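Putative aldolase (Bacteroides vulgatus ATCC 8482, PDB 3DXI) is a putative aldolase whose function is not established, built on the closed eight-stranded alpha/beta (TIM) barrel fold of the HMGL-like family. Local coordinates at residues 25-30 with 69-74; 63-68 with 99-104. All coordinates share one frame; numbering follows the deposited sequence.

Interaction 1. Residues 25-30 with 69-74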
# COMPACT_ATOMS: atom_id res chain seq x y z
N ILE A 25 -25.29 11.35 -1.34
CA ILE A 25 -23.99 10.76 -1.61
C ILE A 25 -23.91 10.39 -3.10
O ILE A 25 -22.91 10.64 -3.76
CB ILE A 25 -23.75 9.49 -0.76
CG1 ILE A 25 -23.66 9.85 0.72
CG2 ILE A 25 -22.46 8.82 -1.20
CD1 ILE A 25 -25.00 10.22 1.37
N VAL A 26 -24.99 9.81 -3.62
CA VAL A 26 -25.04 9.41 -5.01
C VAL A 26 -24.82 10.58 -5.96
O VAL A 26 -24.04 10.46 -6.91
CB VAL A 26 -26.38 8.70 -5.33
CG1 VAL A 26 -26.46 8.37 -6.82
CG2 VAL A 26 -26.50 7.43 -4.51
N ASP A 27 -25.49 11.71 -5.71
CA ASP A 27 -25.32 12.88 -6.56
C ASP A 27 -23.92 13.47 -6.46
O ASP A 27 -23.33 13.87 -7.47
CB ASP A 27 -26.35 13.96 -6.23
CG ASP A 27 -27.73 13.64 -6.77
OD1 ASP A 27 -27.83 12.73 -7.62
OD2 ASP A 27 -28.70 14.29 -6.35
N ALA A 28 -23.39 13.56 -5.24
CA ALA A 28 -22.05 14.09 -5.04
C ALA A 28 -21.07 13.21 -5.82
O ALA A 28 -20.18 13.71 -6.52
CB ALA A 28 -21.70 14.08 -3.55
N TYR A 29 -21.24 11.89 -5.70
CA TYR A 29 -20.38 10.94 -6.41
C TYR A 29 -20.45 11.16 -7.92
O TYR A 29 -19.44 11.42 -8.56
CB TYR A 29 -20.79 9.49 -6.08
CG TYR A 29 -20.12 8.44 -6.95
CD1 TYR A 29 -18.77 8.12 -6.79
CD2 TYR A 29 -20.84 7.79 -7.96
CE1 TYR A 29 -18.15 7.17 -7.60
CE2 TYR A 29 -20.23 6.84 -8.78
CZ TYR A 29 -18.89 6.53 -8.60
OH TYR A 29 -18.30 5.58 -9.39
N ILE A 30 -21.65 11.06 -8.49
CA ILE A 30 -21.82 11.24 -9.94
C ILE A 30 -21.23 12.55 -10.45
O ILE A 30 -20.56 12.58 -11.48
CB ILE A 30 -23.31 11.16 -10.34
CG1 ILE A 30 -23.88 9.77 -10.03
CG2 ILE A 30 -23.47 11.48 -11.82
CD1 ILE A 30 -23.32 8.65 -10.92
N ARG A 69 -28.04 8.92 -15.64
CA ARG A 69 -27.73 9.14 -17.04
C ARG A 69 -27.95 10.60 -17.42
O ARG A 69 -27.28 11.14 -18.31
CB ARG A 69 -28.60 8.24 -17.92
CG ARG A 69 -28.35 8.43 -19.40
CD ARG A 69 -26.88 8.21 -19.72
NE ARG A 69 -26.71 7.04 -20.58
CZ ARG A 69 -25.54 6.49 -20.88
NH1 ARG A 69 -24.41 6.98 -20.39
NH2 ARG A 69 -25.50 5.43 -21.69
N ASN A 70 -28.88 11.23 -16.73
CA ASN A 70 -29.21 12.63 -16.97
C ASN A 70 -28.10 13.58 -16.52
O ASN A 70 -27.79 14.55 -17.21
CB ASN A 70 -30.51 12.96 -16.24
CG ASN A 70 -31.51 13.64 -17.13
OD1 ASN A 70 -31.66 13.29 -18.30
ND2 ASN A 70 -32.23 14.62 -16.57
N ILE A 71 -27.51 13.30 -15.36
CA ILE A 71 -26.47 14.17 -14.82
C ILE A 71 -25.02 13.75 -15.07
O ILE A 71 -24.11 14.56 -14.90
CB ILE A 71 -26.67 14.39 -13.30
CG1 ILE A 71 -26.74 13.04 -12.57
CG2 ILE A 71 -27.95 15.19 -13.06
CD1 ILE A 71 -26.78 13.15 -11.06
N SER A 72 -24.79 12.50 -15.46
CA SER A 72 -23.43 12.03 -15.73
C SER A 72 -23.02 12.22 -17.19
O SER A 72 -23.81 11.98 -18.11
CB SER A 72 -23.29 10.55 -15.36
OG SER A 72 -22.01 10.05 -15.72
N THR A 73 -21.78 12.65 -17.40
CA THR A 73 -21.25 12.84 -18.75
C THR A 73 -20.32 11.68 -19.14
O THR A 73 -19.71 11.69 -20.21
CB THR A 73 -20.43 14.15 -18.86
OG1 THR A 73 -19.29 14.07 -18.00
CG2 THR A 73 -21.29 15.35 -18.46
N LYS A 74 -20.22 10.68 -18.27
CA LYS A 74 -19.35 9.53 -18.53
C LYS A 74 -20.14 8.28 -18.90
O LYS A 74 -21.37 8.28 -18.88
CB LYS A 74 -18.48 9.26 -17.30
CG LYS A 74 -17.74 10.49 -16.81
CD LYS A 74 -16.88 11.11 -17.91
CE LYS A 74 -16.06 12.29 -17.41
NZ LYS A 74 -15.15 11.92 -16.28
O HOH W 1 -20.31 11.02 -13.93
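Ile30 meets Ile71 and Ser72 through its CG2 methyl, which stands anti to its own backbone N because CG1 takes the place beside that N (chi1 -64°). Ile71 answers with CG1 set between backbone N and carbonyl carbon (chi1 55°), and its extended end reaches past Ile30 toward Asp27. The two isoleucine side chains cross at about a right angle, with Ile30 CG2 3.7 Å from Ile71 CG1. Ile30 CG2 also lies 3.7 Å from Ser72 CB, so it is wedged against two consecutive residues where helix 62-71 ends. Ile71 CD1 lies 3.6 Å from Asp27 OD1, a van der Waals contact with a carboxylate oxygen in a probable hydrogen bond with His67 NE2.

No direct hydrogen bond joins the segments, but one water does: it donates to Ile30 O (2.9 Å) and accepts from Ser72 OG (2.7 Å). Ser72 OG also accepts from Lys74 N at 3.2 Å, forming an ST turn as the chain leaves the helix. Asn34, farther along helix 23-34, bonds Ile71 O and Thr73 N. The contact thus joins two adjacent outer helices of the barrel, 23-34 and 62-71, with helix 248-265 touching Ile25, Ala28 and Tyr29, and Leu41 of strand 40-45 touching Ser72.

Interaction 2. Residues 63-68 with 99-104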
# COMPACT_ATOMS: atom_id res chain seq x y z
N SER A 63 -35.59 3.97 -12.68
CA SER A 63 -35.77 5.32 -12.19
C SER A 63 -34.43 5.94 -11.79
O SER A 63 -34.16 7.10 -12.10
CB SER A 63 -36.74 5.34 -11.00
OG SER A 63 -36.29 4.52 -9.93
N VAL A 64 -33.60 5.17 -11.10
CA VAL A 64 -32.29 5.66 -10.68
C VAL A 64 -31.37 5.89 -11.87
O VAL A 64 -30.69 6.91 -11.97
CB VAL A 64 -31.62 4.69 -9.69
CG1 VAL A 64 -30.19 5.15 -9.38
CG2 VAL A 64 -32.43 4.61 -8.40
N LEU A 65 -31.35 4.93 -12.80
CA LEU A 65 -30.50 5.04 -13.97
C LEU A 65 -30.84 6.24 -14.86
O LEU A 65 -29.94 6.84 -15.46
CB LEU A 65 -30.55 3.74 -14.78
CG LEU A 65 -29.88 2.54 -14.09
CD1 LEU A 65 -30.15 1.27 -14.85
CD2 LEU A 65 -28.38 2.79 -13.98
N LYS A 66 -32.11 6.60 -14.96
CA LYS A 66 -32.51 7.75 -15.77
C LYS A 66 -31.92 9.03 -15.19
O LYS A 66 -31.49 9.91 -15.94
CB LYS A 66 -34.03 7.88 -15.82
CG LYS A 66 -34.73 6.87 -16.70
CD LYS A 66 -36.23 7.11 -16.69
CE LYS A 66 -36.95 6.15 -17.62
NZ LYS A 66 -38.41 6.40 -17.62
N HIS A 67 -31.92 9.12 -13.87
CA HIS A 67 -31.37 10.28 -13.17
C HIS A 67 -29.85 10.35 -13.36
O HIS A 67 -29.31 11.38 -13.75
CB HIS A 67 -31.70 10.17 -11.67
CG HIS A 67 -31.05 11.23 -10.83
ND1 HIS A 67 -31.28 12.57 -11.02
CD2 HIS A 67 -30.18 11.13 -9.80
CE1 HIS A 67 -30.58 13.26 -10.13
NE2 HIS A 67 -29.91 12.41 -9.38
N LEU A 68 -29.17 9.24 -13.09
CA LEU A 68 -27.72 9.18 -13.24
C LEU A 68 -27.30 9.48 -14.68
O LEU A 68 -26.33 10.19 -14.92
CB LEU A 68 -27.20 7.80 -12.84
CG LEU A 68 -27.50 7.33 -11.40
CD1 LEU A 68 -26.77 6.02 -11.14
CD2 LEU A 68 -27.06 8.40 -10.39
N GLY A 99 -30.14 1.93 -23.58
CA GLY A 99 -30.00 3.37 -23.72
C GLY A 99 -29.59 4.09 -22.45
O GLY A 99 -29.10 5.22 -22.50
N LEU A 100 -29.79 3.46 -21.30
CA LEU A 100 -29.44 4.08 -20.03
C LEU A 100 -28.07 3.63 -19.55
O LEU A 100 -27.36 4.37 -18.86
CB LEU A 100 -30.49 3.74 -18.97
CG LEU A 100 -31.92 4.21 -19.28
CD1 LEU A 100 -32.87 3.76 -18.19
CD2 LEU A 100 -31.93 5.73 -19.42
N VAL A 101 -27.69 2.41 -19.92
CA VAL A 101 -26.40 1.85 -19.52
C VAL A 101 -25.58 1.48 -20.75
O VAL A 101 -26.09 0.86 -21.68
CB VAL A 101 -26.61 0.61 -18.63
CG1 VAL A 101 -25.28 -0.11 -18.37
CG2 VAL A 101 -27.25 1.04 -17.31
N ASP A 102 -24.31 1.88 -20.73
CA ASP A 102 -23.40 1.63 -21.84
C ASP A 102 -22.81 0.23 -21.86
O ASP A 102 -22.79 -0.42 -22.91
CB ASP A 102 -22.26 2.64 -21.80
CG ASP A 102 -22.76 4.06 -21.91
OD1 ASP A 102 -23.17 4.45 -23.02
OD2 ASP A 102 -22.76 4.78 -20.88
N MSE A 103 -22.35 -0.22 -20.71
CA MSE A 103 -21.71 -1.53 -20.62
C MSE A 103 -22.26 -2.43 -19.53
O MSE A 103 -22.62 -1.98 -18.44
CB MSE A 103 -20.21 -1.35 -20.39
CG MSE A 103 -19.46 -2.65 -20.18
SE MSE A 103 -17.61 -2.30 -19.67
CE MSE A 103 -16.85 -2.07 -21.45
N ILE A 104 -22.32 -3.72 -19.86
CA ILE A 104 -22.79 -4.74 -18.94
C ILE A 104 -21.56 -5.58 -18.62
O ILE A 104 -21.01 -6.23 -19.51
CB ILE A 104 -23.85 -5.65 -19.58
CG1 ILE A 104 -25.01 -4.81 -20.13
CG2 ILE A 104 -24.34 -6.67 -18.56
CD1 ILE A 104 -25.74 -3.97 -19.08
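Leu65 and Lys66, consecutive residues of helix 62-71, meet Leu100 and Val101 just ahead of strand 103-108. Leu65 divides its side chain between both partners. Its branched end meets Val101, where Val101 CG2 lies 3.8 Å from Leu65 CD1 and 3.9 Å from Leu65 CD2, so one valine methyl faces both leucine methyls. Nearer the helix backbone, Leu65 CB is 4.1 Å from Leu100 CD1.

Leu100 also reaches Lys66: Leu100 CD1 comes to 3.9 Å from Lys66 CG, and its CD2 stays close to the same carbon. Lys66 leaves the backbone pointing away from residues 99-104, but CG stands beside the backbone N (chi1 -75°), which brings CG up to the leucine methyls, the two side chains crossing obliquely. Beyond CG the lysine is extended, and this contact uses its aliphatic part rather than its ammonium group.

In the next shell, Thr60 and Ile97 also touch Leu65, while Ile78 of strand 75-81 packs on Val101. Asp102 fixes the start of the strand: its backbone bonds with Ile76 and Glu129, and its carboxylate oxygen OD2 accepts from Ile76 N and forms a salt bridge with Arg69 NH1. Val101 is therefore held next to a residue tied both to the neighbouring strands and to Arg69 in the last turn of helix 62-71.

With no hydrogen bond between the segments and carbon atoms making every closest approach, the contact rests on apolar packing, graded from buried Leu65 and Val101 to the exposed Lys66.

In the fold
Both interactions use helix 62-71, with centres 11 Å apart on the same side of the chain's centre. Interaction 1 sets its C-terminal end against another outer helix; interaction 2 sets its middle against the approach to strand 103-108. Each is partly buried, pairing two buried residues with more accessible ones, so neither is purely core or surface. Their chemistry differs: residues 25-30 with 69-74 add a water bridge to their apolar packing, whereas 63-68 with 99-104 meet by apolar packing with no hydrogen bond between them. Besides the polar ties from the helix, the two sites are joined by packing, with Ile30 CG1 3.5 Å from Leu68 CD2.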